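Local coordinates for ESAT-6/WXG100 secretion system protein (PDB 7JQE), which forms part of the bacterial type VIIb secretion system and, through its extracellular region, probably takes part in exporting toxins from the cell, at residues D118-V123 and N481-L486; E154-I159 and L475-T480; S171-L176 and L455-I460. One frame throughout, in Å; residues are numbered along the deposited sequence.

Contact 1. Residues D118-V123 and N481-L486; sequences DLLEEV and NEIIEL
Leu120 and Leu486 each hold CG anti to the backbone N (chi1 -163° and -177°), and their branched ends meet between the helices. The two side chains pass each other in opposite directions. Leu120 CD1 does most of the touching. Leu120 CD1 lies 3.3 Å from Leu486 CD2 and 3.5 Å from Leu486 CG, and it also reaches Leu486 CB. The methyl-to-methyl approach is tight for two carbons, though at 2.40 Å resolution its exact value should not be pressed.

The same methyl serves a second neighbour. Leu120 CD1 sits 3.8 Å from Ile483 CG2, and the carbonyl O of Ile483 is equally close. Leu120 is thus wedged between two residues one turn apart on the facing helix.

The backbones form an antiparallel helix pair. Helix 102-135, near the start of the modelled chain, runs against helix 462-491, near its end. The short segments are 169° apart in direction, almost exactly opposed. Their axes come within 10.2 Å, and the nearest CA atoms belong to Leu120 and Ile483. No hydrogen bond crosses between the segments.

A turn along, Val123 takes up the seam. Val123 CG1 lies 3.5 Å from Ile483 CG1 and 4.0 Å from Ile483 CD1. These two side chains also slide past one another in opposite directions.

Leu119 adds a smaller contact. Leu119 CG is 4.0 Å from Leu486 CD2, and the two side chains cross at about a right angle. This side of the pair faces the second subunit, where Leu119 of that chain packs on Leu486 and Glu485 of that chain packs on Leu119. Within the same chain, Leu116, just before 118-123 on helix 102-135, also touches Leu486.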
ATOM      1  N   ASP A 118     -13.545  -8.700  66.506  1.00 94.40           N
ATOM      2  CA  ASP A 118     -12.645  -7.844  65.740  1.00100.09           C
ATOM      3  C   ASP A 118     -12.185  -8.538  64.464  1.00 98.06           C
ATOM      4  O   ASP A 118     -12.133  -7.917  63.397  1.00 97.65           O
ATOM      5  CB  ASP A 118     -11.444  -7.442  66.595  1.00104.54           C
ATOM      6  CG  ASP A 118     -11.848  -6.708  67.856  1.00119.52           C
ATOM      7  OD1 ASP A 118     -12.840  -5.949  67.814  1.00122.66           O
ATOM      8  OD2 ASP A 118     -11.176  -6.895  68.894  1.00126.71           O
ATOM      9  N   LEU A 119     -11.841  -9.825  64.559  1.00 98.58           N
ATOM     10  CA  LEU A 119     -11.477 -10.579  63.366  1.00 95.74           C
ATOM     11  C   LEU A 119     -12.596 -10.541  62.334  1.00 94.71           C
ATOM     12  O   LEU A 119     -12.336 -10.448  61.129  1.00 83.26           O
ATOM     13  CB  LEU A 119     -11.135 -12.022  63.741  1.00 87.65           C
ATOM     14  CG  LEU A 119     -10.803 -12.974  62.591  1.00 85.63           C
ATOM     15  CD1 LEU A 119      -9.621 -12.455  61.785  1.00 89.93           C
ATOM     16  CD2 LEU A 119     -10.523 -14.374  63.110  1.00 86.68           C
ATOM     17  N   LEU A 120     -13.849 -10.594  62.792  1.00 90.43           N
ATOM     18  CA  LEU A 120     -14.978 -10.566  61.868  1.00 93.19           C
ATOM     19  C   LEU A 120     -14.925  -9.336  60.971  1.00 99.81           C
ATOM     20  O   LEU A 120     -15.114  -9.431  59.753  1.00100.25           O
ATOM     21  CB  LEU A 120     -16.291 -10.608  62.646  1.00 91.22           C
ATOM     22  CG  LEU A 120     -17.532 -10.993  61.840  1.00 97.28           C
ATOM     23  CD1 LEU A 120     -17.452 -12.451  61.424  1.00 94.99           C
ATOM     24  CD2 LEU A 120     -18.797 -10.733  62.641  1.00103.56           C
ATOM     25  N   GLU A 121     -14.669  -8.164  61.557  1.00109.60           N
ATOM     26  CA  GLU A 121     -14.647  -6.938  60.765  1.00110.93           C
ATOM     27  C   GLU A 121     -13.502  -6.949  59.763  1.00107.42           C
ATOM     28  O   GLU A 121     -13.659  -6.494  58.624  1.00110.16           O
ATOM     29  CB  GLU A 121     -14.552  -5.721  61.679  1.00116.62           C
ATOM     30  CG  GLU A 121     -15.712  -5.588  62.645  1.00125.33           C
ATOM     31  CD  GLU A 121     -15.692  -4.272  63.392  1.00137.77           C
ATOM     32  OE1 GLU A 121     -15.321  -3.248  62.778  1.00139.25           O
ATOM     33  OE2 GLU A 121     -16.039  -4.263  64.594  1.00144.73           O
ATOM     34  N   GLU A 122     -12.335  -7.457  60.171  1.00 99.16           N
ATOM     35  CA  GLU A 122     -11.229  -7.590  59.229  1.00 89.63           C
ATOM     36  C   GLU A 122     -11.621  -8.468  58.047  1.00 92.87           C
ATOM     37  O   GLU A 122     -11.244  -8.186  56.902  1.00 94.29           O
ATOM     38  CB  GLU A 122     -10.003  -8.162  59.936  1.00 90.05           C
ATOM     39  CG  GLU A 122      -9.432  -7.261  61.017  1.00 97.24           C
ATOM     40  CD  GLU A 122      -8.750  -6.031  60.451  1.00109.59           C
ATOM     41  OE1 GLU A 122      -8.501  -5.996  59.226  1.00110.89           O
ATOM     42  OE2 GLU A 122      -8.460  -5.099  61.231  1.00116.14           O
ATOM     43  N   VAL A 123     -12.379  -9.535  58.305  1.00 88.52           N
ATOM     44  CA  VAL A 123     -12.815 -10.408  57.219  1.00 83.60           C
ATOM     45  C   VAL A 123     -13.829  -9.698  56.332  1.00 82.83           C
ATOM     46  O   VAL A 123     -13.865  -9.914  55.115  1.00 83.97           O
ATOM     47  CB  VAL A 123     -13.382 -11.724  57.779  1.00 86.44           C
ATOM     48  CG1 VAL A 123     -13.974 -12.556  56.654  1.00 76.42           C
ATOM     49  CG2 VAL A 123     -12.299 -12.499  58.513  1.00 78.91           C
ATOM     50  N   ASN A 481     -19.295 -17.346  53.342  1.00 86.35           N
ATOM     51  CA  ASN A 481     -19.538 -18.529  54.156  1.00 86.99           C
ATOM     52  C   ASN A 481     -18.685 -18.517  55.417  1.00 87.05           C
ATOM     53  O   ASN A 481     -19.128 -18.971  56.479  1.00 92.69           O
ATOM     54  CB  ASN A 481     -19.268 -19.790  53.336  1.00 87.31           C
ATOM     55  CG  ASN A 481     -19.573 -21.055  54.105  1.00 89.45           C
ATOM     56  OD1 ASN A 481     -20.729 -21.459  54.222  1.00 89.77           O
ATOM     57  ND2 ASN A 481     -18.537 -21.687  54.641  1.00 87.67           N
ATOM     58  N   GLU A 482     -17.457 -18.004  55.320  1.00 78.62           N
ATOM     59  CA  GLU A 482     -16.588 -17.949  56.491  1.00 79.10           C
ATOM     60  C   GLU A 482     -17.097 -16.935  57.508  1.00 91.55           C
ATOM     61  O   GLU A 482     -17.047 -17.181  58.721  1.00 89.13           O
ATOM     62  CB  GLU A 482     -15.155 -17.628  56.062  1.00 77.58           C
ATOM     63  CG  GLU A 482     -14.481 -18.764  55.295  1.00 77.17           C
ATOM     64  CD  GLU A 482     -13.519 -18.274  54.226  1.00 82.63           C
ATOM     65  OE1 GLU A 482     -13.310 -17.049  54.125  1.00 84.38           O
ATOM     66  OE2 GLU A 482     -12.975 -19.115  53.481  1.00 74.92           O
ATOM     67  N   ILE A 483     -17.606 -15.795  57.034  1.00 83.37           N
ATOM     68  CA  ILE A 483     -18.201 -14.817  57.943  1.00 85.34           C
ATOM     69  C   ILE A 483     -19.369 -15.436  58.702  1.00 86.63           C
ATOM     70  O   ILE A 483     -19.532 -15.221  59.909  1.00 90.87           O
ATOM     71  CB  ILE A 483     -18.635 -13.561  57.167  1.00 86.00           C
ATOM     72  CG1 ILE A 483     -17.433 -12.934  56.455  1.00 84.75           C
ATOM     73  CG2 ILE A 483     -19.296 -12.562  58.100  1.00 80.53           C
ATOM     74  CD1 ILE A 483     -17.776 -11.714  55.640  1.00 76.53           C
ATOM     75  N   ILE A 484     -20.203 -16.209  58.005  1.00 88.41           N
ATOM     76  CA  ILE A 484     -21.348 -16.844  58.650  1.00 84.54           C
ATOM     77  C   ILE A 484     -20.878 -17.778  59.756  1.00 93.49           C
ATOM     78  O   ILE A 484     -21.421 -17.779  60.867  1.00 94.12           O
ATOM     79  CB  ILE A 484     -22.205 -17.583  57.608  1.00 86.39           C
ATOM     80  CG1 ILE A 484     -22.949 -16.580  56.723  1.00 95.78           C
ATOM     81  CG2 ILE A 484     -23.170 -18.539  58.284  1.00 87.05           C
ATOM     82  CD1 ILE A 484     -23.767 -17.220  55.617  1.00 93.25           C
ATOM     83  N   GLU A 485     -19.852 -18.583  59.472  1.00 88.44           N
ATOM     84  CA  GLU A 485     -19.358 -19.513  60.481  1.00 89.65           C
ATOM     85  C   GLU A 485     -18.711 -18.776  61.650  1.00 94.08           C
ATOM     86  O   GLU A 485     -18.876 -19.177  62.808  1.00 94.98           O
ATOM     87  CB  GLU A 485     -18.382 -20.505  59.851  1.00 86.33           C
ATOM     88  CG  GLU A 485     -19.071 -21.638  59.110  1.00103.88           C
ATOM     89  CD  GLU A 485     -18.095 -22.544  58.385  1.00121.12           C
ATOM     90  OE1 GLU A 485     -16.883 -22.239  58.380  1.00124.40           O
ATOM     91  OE2 GLU A 485     -18.541 -23.564  57.817  1.00128.26           O
ATOM     92  N   LEU A 486     -17.980 -17.694  61.371  1.00 91.89           N
ATOM     93  CA  LEU A 486     -17.369 -16.933  62.457  1.00 93.29           C
ATOM     94  C   LEU A 486     -18.431 -16.297  63.347  1.00 97.06           C
ATOM     95  O   LEU A 486     -18.318 -16.328  64.577  1.00101.29           O
ATOM     96  CB  LEU A 486     -16.425 -15.870  61.896  1.00 91.44           C
ATOM     97  CG  LEU A 486     -15.658 -15.034  62.926  1.00 90.19           C
ATOM     98  CD1 LEU A 486     -14.943 -15.921  63.931  1.00 90.13           C
ATOM     99  CD2 LEU A 486     -14.665 -14.115  62.231  1.00 88.46           C
TER

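Contact 2. Residues E154-I159 and L475-T480; sequences ERKLAI and LYTELT
Lys156 and Ile159 of helix 152-164 pack on Thr477, Glu478 and Thr480 of helix 462-491. It is a helix-helix crossing at 131° between the short segments, with the axes 9.5 Å apart at closest.

Thr477 holds CG2 anti to its backbone N, and this methyl meets Lys156. Thr477 CG2 is 3.7 Å from Lys156 O and 3.9 Å from Lys156 CG. Thr477 OG1, anti to the carbonyl carbon, bonds to Val473 O. Ile159 slides past Thr477, and Ile159 CD1 ends 3.7 Å from Thr480 CG2.

The Lys156 chain is roughly extended as far as CE, then bends (chi4 52°). Lys156 CE lies 3.8 Å from Glu478 CG, and Lys156 NZ comes near Glu478 CA. This is contact with the aliphatic part of Glu478 and not a salt bridge. The Glu478 chain runs on, extended, and its OE2 pairs with Lys129 of the second subunit.

Thr480 likewise has CG2 anti to the backbone N and OG1 anti to the carbonyl carbon. Thr480 OG1 bonds to Arg127 NH1 and donates to Tyr476 O at 3.1 Å, from above the carbonyl plane. Thr480 N reaches Tyr476 O from the opposite face.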
ATOM      1  N   GLU A 154     -25.104 -26.602  51.089  1.00105.89           N
ATOM      2  CA  GLU A 154     -26.378 -25.988  50.738  1.00105.20           C
ATOM      3  C   GLU A 154     -26.322 -24.475  50.905  1.00 98.30           C
ATOM      4  O   GLU A 154     -26.998 -23.743  50.173  1.00 87.98           O
ATOM      5  CB  GLU A 154     -27.499 -26.586  51.590  1.00105.03           C
ATOM      6  CG  GLU A 154     -28.891 -26.099  51.226  1.00113.36           C
ATOM      7  CD  GLU A 154     -29.970 -26.710  52.104  1.00122.73           C
ATOM      8  OE1 GLU A 154     -29.635 -27.531  52.987  1.00123.76           O
ATOM      9  OE2 GLU A 154     -31.155 -26.367  51.909  1.00125.08           O
ATOM     10  N   ARG A 155     -25.513 -23.992  51.854  1.00 91.82           N
ATOM     11  CA  ARG A 155     -25.375 -22.556  52.064  1.00 88.71           C
ATOM     12  C   ARG A 155     -24.549 -21.916  50.952  1.00 94.42           C
ATOM     13  O   ARG A 155     -24.927 -20.876  50.401  1.00 92.24           O
ATOM     14  CB  ARG A 155     -24.749 -22.303  53.436  1.00 95.25           C
ATOM     15  CG  ARG A 155     -24.733 -20.852  53.886  1.00 98.63           C
ATOM     16  CD  ARG A 155     -24.829 -20.770  55.407  1.00 99.85           C
ATOM     17  NE  ARG A 155     -24.309 -21.980  56.041  1.00105.02           N
ATOM     18  CZ  ARG A 155     -23.067 -22.121  56.491  1.00107.84           C
ATOM     19  NH1 ARG A 155     -22.205 -21.119  56.388  1.00111.81           N
ATOM     20  NH2 ARG A 155     -22.685 -23.263  57.045  1.00106.52           N
ATOM     21  N   LYS A 156     -23.415 -22.532  50.605  1.00 90.87           N
ATOM     22  CA  LYS A 156     -22.594 -22.017  49.512  1.00 82.01           C
ATOM     23  C   LYS A 156     -23.377 -21.962  48.207  1.00 86.05           C
ATOM     24  O   LYS A 156     -23.266 -20.992  47.448  1.00 95.31           O
ATOM     25  CB  LYS A 156     -21.343 -22.877  49.347  1.00 77.14           C
ATOM     26  CG  LYS A 156     -20.196 -22.493  50.263  1.00 81.56           C
ATOM     27  CD  LYS A 156     -19.021 -23.442  50.093  1.00 86.01           C
ATOM     28  CE  LYS A 156     -17.710 -22.762  50.455  1.00 90.13           C
ATOM     29  NZ  LYS A 156     -17.764 -22.129  51.802  1.00 98.89           N
ATOM     30  N   LEU A 157     -24.167 -22.998  47.919  1.00 83.17           N
ATOM     31  CA  LEU A 157     -24.971 -22.991  46.701  1.00 85.93           C
ATOM     32  C   LEU A 157     -25.935 -21.809  46.691  1.00 88.86           C
ATOM     33  O   LEU A 157     -26.064 -21.103  45.684  1.00 87.25           O
ATOM     34  CB  LEU A 157     -25.729 -24.311  46.564  1.00 83.71           C
ATOM     35  CG  LEU A 157     -26.579 -24.445  45.297  1.00 88.32           C
ATOM     36  CD1 LEU A 157     -25.712 -24.319  44.048  1.00 81.16           C
ATOM     37  CD2 LEU A 157     -27.352 -25.753  45.291  1.00 92.60           C
ATOM     38  N   ALA A 158     -26.616 -21.574  47.817  1.00 88.51           N
ATOM     39  CA  ALA A 158     -27.563 -20.467  47.896  1.00 88.01           C
ATOM     40  C   ALA A 158     -26.870 -19.123  47.698  1.00 84.53           C
ATOM     41  O   ALA A 158     -27.421 -18.222  47.054  1.00 82.81           O
ATOM     42  CB  ALA A 158     -28.295 -20.498  49.237  1.00 82.58           C
ATOM     43  N   ILE A 159     -25.671 -18.963  48.259  1.00 84.32           N
ATOM     44  CA  ILE A 159     -24.935 -17.712  48.098  1.00 79.33           C
ATOM     45  C   ILE A 159     -24.542 -17.515  46.641  1.00 81.19           C
ATOM     46  O   ILE A 159     -24.744 -16.440  46.064  1.00 82.85           O
ATOM     47  CB  ILE A 159     -23.703 -17.691  49.022  1.00 82.61           C
ATOM     48  CG1 ILE A 159     -24.132 -17.791  50.489  1.00 83.08           C
ATOM     49  CG2 ILE A 159     -22.874 -16.434  48.778  1.00 73.10           C
ATOM     50  CD1 ILE A 159     -22.984 -17.976  51.466  1.00 79.11           C
ATOM     51  N   LEU A 475     -14.395 -16.864  45.275  1.00 67.17           N
ATOM     52  CA  LEU A 475     -13.745 -16.192  46.397  1.00 67.19           C
ATOM     53  C   LEU A 475     -14.771 -15.505  47.288  1.00 78.55           C
ATOM     54  O   LEU A 475     -14.748 -15.660  48.517  1.00 77.14           O
ATOM     55  CB  LEU A 475     -12.710 -15.190  45.887  1.00 65.59           C
ATOM     56  CG  LEU A 475     -11.439 -15.801  45.288  1.00 72.68           C
ATOM     57  CD1 LEU A 475     -10.539 -14.734  44.660  1.00 63.33           C
ATOM     58  CD2 LEU A 475     -10.688 -16.593  46.353  1.00 67.35           C
ATOM     59  N   TYR A 476     -15.689 -14.744  46.686  1.00 77.27           N
ATOM     60  CA  TYR A 476     -16.690 -14.042  47.483  1.00 71.64           C
ATOM     61  C   TYR A 476     -17.574 -15.023  48.247  1.00 74.88           C
ATOM     62  O   TYR A 476     -17.889 -14.802  49.423  1.00 75.05           O
ATOM     63  CB  TYR A 476     -17.533 -13.131  46.586  1.00 68.42           C
ATOM     64  CG  TYR A 476     -18.262 -12.046  47.348  1.00 73.72           C
ATOM     65  CD1 TYR A 476     -17.664 -10.815  47.586  1.00 68.55           C
ATOM     66  CD2 TYR A 476     -19.543 -12.259  47.845  1.00 75.80           C
ATOM     67  CE1 TYR A 476     -18.322  -9.822  48.294  1.00 78.99           C
ATOM     68  CE2 TYR A 476     -20.210 -11.273  48.555  1.00 82.62           C
ATOM     69  CZ  TYR A 476     -19.596 -10.057  48.777  1.00 79.39           C
ATOM     70  OH  TYR A 476     -20.256  -9.078  49.487  1.00 78.55           O
ATOM     71  N   THR A 477     -17.977 -16.118  47.598  1.00 75.10           N
ATOM     72  CA  THR A 477     -18.819 -17.107  48.266  1.00 76.48           C
ATOM     73  C   THR A 477     -18.125 -17.669  49.500  1.00 79.63           C
ATOM     74  O   THR A 477     -18.710 -17.720  50.589  1.00 83.55           O
ATOM     75  CB  THR A 477     -19.183 -18.235  47.296  1.00 75.05           C
ATOM     76  OG1 THR A 477     -19.918 -17.702  46.189  1.00 74.61           O
ATOM     77  CG2 THR A 477     -20.033 -19.279  47.993  1.00 87.22           C
ATOM     78  N   GLU A 478     -16.866 -18.087  49.348  1.00 78.61           N
ATOM     79  CA  GLU A 478     -16.152 -18.701  50.462  1.00 80.82           C
ATOM     80  C   GLU A 478     -15.926 -17.707  51.594  1.00 79.48           C
ATOM     81  O   GLU A 478     -15.978 -18.079  52.773  1.00 80.45           O
ATOM     82  CB  GLU A 478     -14.826 -19.286  49.970  1.00 72.97           C
ATOM     83  CG  GLU A 478     -15.006 -20.465  49.030  1.00 81.33           C
ATOM     84  CD  GLU A 478     -13.693 -21.019  48.513  1.00 88.56           C
ATOM     85  OE1 GLU A 478     -12.635 -20.429  48.811  1.00 87.86           O
ATOM     86  OE2 GLU A 478     -13.722 -22.048  47.802  1.00 92.91           O
ATOM     87  N   LEU A 479     -15.675 -16.439  51.261  1.00 77.53           N
ATOM     88  CA  LEU A 479     -15.506 -15.432  52.303  1.00 72.96           C
ATOM     89  C   LEU A 479     -16.821 -15.147  53.016  1.00 79.82           C
ATOM     90  O   LEU A 479     -16.839 -14.949  54.236  1.00 81.27           O
ATOM     91  CB  LEU A 479     -14.927 -14.152  51.710  1.00 71.45           C
ATOM     92  CG  LEU A 479     -13.485 -14.254  51.210  1.00 77.24           C
ATOM     93  CD1 LEU A 479     -13.204 -13.179  50.165  1.00 68.63           C
ATOM     94  CD2 LEU A 479     -12.515 -14.147  52.372  1.00 70.81           C
ATOM     95  N   THR A 480     -17.932 -15.115  52.275  1.00 74.54           N
ATOM     96  CA  THR A 480     -19.229 -14.943  52.922  1.00 82.57           C
ATOM     97  C   THR A 480     -19.546 -16.128  53.825  1.00 83.86           C
ATOM     98  O   THR A 480     -20.007 -15.951  54.959  1.00 79.24           O
ATOM     99  CB  THR A 480     -20.328 -14.760  51.876  1.00 76.15           C
ATOM    100  OG1 THR A 480     -20.126 -13.527  51.179  1.00 85.67           O
ATOM    101  CG2 THR A 480     -21.693 -14.727  52.548  1.00 79.93           C
TER

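Contact 3. Residues S171-L176 and L455-I460; sequences SVKSAL and LTFDNI
The flat ring of Phe457 meets Ser174 at its edge, with Ser174 CA in the ring plane and 3.9 Å from Phe457 CE1. Asp458 OD1, from the next residue, is also at the edge. Phe457 CZ lies 3.9 Å from Lys173 CG, and Lys173 CD is close to Phe457 CE2. The side chains of Lys173 and Phe457 run at a slant to each other.

Lys173 carries the contact. Its chain is extended throughout, with CG anti to the backbone N (chi1 -168°), and it reaches from helix 169-179 to the loop before helix 462-491. That loop makes a type I beta turn from Phe457 to Ile460. Thr456 OG1 accepts from Asn459 N in an ST motif and donates to Asn459 OD1.

The tip of the lysine sits against the turn. Lys173 NZ donates to Asp458 O at 3.0 Å, tilted 26° from the carbonyl plane. Lys173 CE is 3.1 Å from Phe457 O and 4.0 Å from Ile460 CB. On the apolar side, Leu176 CD2 touches Ile460 CG2 at 3.9 Å. Ile180 and Ser183 of the second subunit pack on Leu176 and Ile460.

The ammonium group is therefore bound through a main-chain carbonyl of the turn. The carboxylate of Asp458, its OD1 4.5 Å from Lys173 NZ, is too far for a salt bridge but probably adds some attraction.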
ATOM      1  N   SER A 171     -20.489  -5.503  34.405  1.00 66.80           N
ATOM      2  CA  SER A 171     -19.716  -5.056  35.558  1.00 55.70           C
ATOM      3  C   SER A 171     -18.402  -5.817  35.662  1.00 57.94           C
ATOM      4  O   SER A 171     -17.348  -5.220  35.911  1.00 59.60           O
ATOM      5  CB  SER A 171     -20.541  -5.215  36.832  1.00 67.95           C
ATOM      6  OG  SER A 171     -21.759  -4.498  36.732  1.00 76.55           O
ATOM      7  N   VAL A 172     -18.441  -7.134  35.457  1.00 53.64           N
ATOM      8  CA  VAL A 172     -17.214  -7.925  35.491  1.00 52.75           C
ATOM      9  C   VAL A 172     -16.270  -7.489  34.377  1.00 72.43           C
ATOM     10  O   VAL A 172     -15.050  -7.419  34.567  1.00 74.06           O
ATOM     11  CB  VAL A 172     -17.543  -9.427  35.401  1.00 53.53           C
ATOM     12  CG1 VAL A 172     -16.266 -10.251  35.402  1.00 54.77           C
ATOM     13  CG2 VAL A 172     -18.454  -9.842  36.550  1.00 54.90           C
ATOM     14  N   LYS A 173     -16.819  -7.190  33.197  1.00 66.19           N
ATOM     15  CA  LYS A 173     -15.975  -6.751  32.092  1.00 63.25           C
ATOM     16  C   LYS A 173     -15.251  -5.457  32.441  1.00 58.88           C
ATOM     17  O   LYS A 173     -14.055  -5.309  32.161  1.00 54.52           O
ATOM     18  CB  LYS A 173     -16.811  -6.587  30.822  1.00 61.07           C
ATOM     19  CG  LYS A 173     -15.994  -6.419  29.554  1.00 56.25           C
ATOM     20  CD  LYS A 173     -16.879  -6.446  28.313  1.00 61.64           C
ATOM     21  CE  LYS A 173     -16.046  -6.512  27.033  1.00 67.41           C
ATOM     22  NZ  LYS A 173     -16.902  -6.518  25.813  1.00 68.87           N
ATOM     23  N   SER A 174     -15.957  -4.512  33.069  1.00 49.86           N
ATOM     24  CA  SER A 174     -15.311  -3.279  33.508  1.00 53.35           C
ATOM     25  C   SER A 174     -14.243  -3.562  34.559  1.00 57.75           C
ATOM     26  O   SER A 174     -13.176  -2.935  34.557  1.00 64.94           O
ATOM     27  CB  SER A 174     -16.353  -2.305  34.054  1.00 57.80           C
ATOM     28  OG  SER A 174     -17.456  -2.186  33.174  1.00 68.42           O
ATOM     29  N   ALA A 175     -14.512  -4.505  35.465  1.00 56.07           N
ATOM     30  CA  ALA A 175     -13.524  -4.833  36.488  1.00 58.15           C
ATOM     31  C   ALA A 175     -12.292  -5.483  35.870  1.00 52.70           C
ATOM     32  O   ALA A 175     -11.161  -5.188  36.274  1.00 57.29           O
ATOM     33  CB  ALA A 175     -14.142  -5.742  37.555  1.00 52.63           C
ATOM     34  N   LEU A 176     -12.486  -6.368  34.891  1.00 51.70           N
ATOM     35  CA  LEU A 176     -11.339  -6.967  34.217  1.00 53.93           C
ATOM     36  C   LEU A 176     -10.559  -5.919  33.432  1.00 64.59           C
ATOM     37  O   LEU A 176      -9.323  -5.928  33.433  1.00 68.75           O
ATOM     38  CB  LEU A 176     -11.800  -8.100  33.301  1.00 48.28           C
ATOM     39  CG  LEU A 176     -10.698  -8.899  32.605  1.00 51.68           C
ATOM     40  CD1 LEU A 176      -9.807  -9.602  33.627  1.00 57.51           C
ATOM     41  CD2 LEU A 176     -11.295  -9.895  31.615  1.00 53.03           C
ATOM     42  N   LEU A 455      -5.731  -3.918  21.891  1.00 53.19           N
ATOM     43  CA  LEU A 455      -6.872  -4.622  22.460  1.00 49.86           C
ATOM     44  C   LEU A 455      -7.865  -3.577  22.947  1.00 49.02           C
ATOM     45  O   LEU A 455      -7.519  -2.728  23.776  1.00 50.46           O
ATOM     46  CB  LEU A 455      -6.451  -5.546  23.602  1.00 47.33           C
ATOM     47  CG  LEU A 455      -7.628  -6.235  24.307  1.00 61.94           C
ATOM     48  CD1 LEU A 455      -8.369  -7.140  23.333  1.00 59.54           C
ATOM     49  CD2 LEU A 455      -7.183  -7.008  25.550  1.00 46.14           C
ATOM     50  N   THR A 456      -9.079  -3.616  22.414  1.00 44.75           N
ATOM     51  CA  THR A 456     -10.109  -2.665  22.795  1.00 45.41           C
ATOM     52  C   THR A 456     -10.948  -3.230  23.937  1.00 62.07           C
ATOM     53  O   THR A 456     -11.008  -4.442  24.158  1.00 58.15           O
ATOM     54  CB  THR A 456     -11.013  -2.337  21.610  1.00 49.85           C
ATOM     55  OG1 THR A 456     -11.633  -3.543  21.147  1.00 57.77           O
ATOM     56  CG2 THR A 456     -10.206  -1.703  20.457  1.00 54.10           C
ATOM     57  N   PHE A 457     -11.601  -2.327  24.671  1.00 54.58           N
ATOM     58  CA  PHE A 457     -12.507  -2.755  25.726  1.00 61.41           C
ATOM     59  C   PHE A 457     -13.496  -3.797  25.220  1.00 70.23           C
ATOM     60  O   PHE A 457     -13.785  -4.779  25.914  1.00 78.32           O
ATOM     61  CB  PHE A 457     -13.254  -1.550  26.296  1.00 54.51           C
ATOM     62  CG  PHE A 457     -14.179  -1.896  27.424  1.00 59.12           C
ATOM     63  CD1 PHE A 457     -13.700  -1.994  28.719  1.00 60.35           C
ATOM     64  CD2 PHE A 457     -15.525  -2.128  27.192  1.00 63.37           C
ATOM     65  CE1 PHE A 457     -14.547  -2.318  29.764  1.00 63.90           C
ATOM     66  CE2 PHE A 457     -16.381  -2.449  28.233  1.00 67.16           C
ATOM     67  CZ  PHE A 457     -15.891  -2.547  29.521  1.00 63.79           C
ATOM     68  N   ASP A 458     -14.019  -3.605  24.008  1.00 62.74           N
ATOM     69  CA  ASP A 458     -15.078  -4.481  23.516  1.00 67.92           C
ATOM     70  C   ASP A 458     -14.539  -5.849  23.127  1.00 67.28           C
ATOM     71  O   ASP A 458     -15.184  -6.872  23.384  1.00 68.60           O
ATOM     72  CB  ASP A 458     -15.788  -3.837  22.328  1.00 78.80           C
ATOM     73  CG  ASP A 458     -16.499  -2.557  22.701  1.00 91.07           C
ATOM     74  OD1 ASP A 458     -17.065  -2.493  23.814  1.00 87.79           O
ATOM     75  OD2 ASP A 458     -16.486  -1.613  21.882  1.00 99.53           O
ATOM     76  N   ASN A 459     -13.366  -5.890  22.498  1.00 66.15           N
ATOM     77  CA  ASN A 459     -12.818  -7.157  22.037  1.00 64.78           C
ATOM     78  C   ASN A 459     -12.315  -8.040  23.171  1.00 64.39           C
ATOM     79  O   ASN A 459     -11.845  -9.150  22.899  1.00 71.10           O
ATOM     80  CB  ASN A 459     -11.695  -6.908  21.034  1.00 66.37           C
ATOM     81  CG  ASN A 459     -12.189  -6.229  19.774  1.00 68.60           C
ATOM     82  OD1 ASN A 459     -11.461  -5.469  19.138  1.00 62.72           O
ATOM     83  ND2 ASN A 459     -13.442  -6.492  19.413  1.00 64.12           N
ATOM     84  N   ILE A 460     -12.391  -7.583  24.422  1.00 56.61           N
ATOM     85  CA  ILE A 460     -12.086  -8.455  25.551  1.00 59.21           C
ATOM     86  C   ILE A 460     -13.006  -9.666  25.484  1.00 58.57           C
ATOM     87  O   ILE A 460     -14.235  -9.534  25.530  1.00 57.64           O
ATOM     88  CB  ILE A 460     -12.238  -7.698  26.873  1.00 62.28           C
ATOM     89  CG1 ILE A 460     -11.265  -6.518  26.930  1.00 54.11           C
ATOM     90  CG2 ILE A 460     -12.019  -8.630  28.051  1.00 59.63           C
ATOM     91  CD1 ILE A 460     -11.219  -5.838  28.280  1.00 53.78           C
TER

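From the N terminus the chain gives the first halves of contacts 1, 2 and 3 in turn, on helices 102-135, 152-164 and 169-179. It then runs out through further helices and the two antiparallel sheets. The return meets them in reverse order. Loop 455-460 closes contact 3, then helix 462-491 closes contact 2 with 475-480 and contact 1 with 481-486. The three loops are thus nested, contact 3 innermost, and none cross. Together they join the three N-terminal helices to the C-terminal helix and the loop before it. Contacts 1 and 2 touch. Contact 3 lies about 11 Å from contact 2, nearest atoms. All three touch the second subunit.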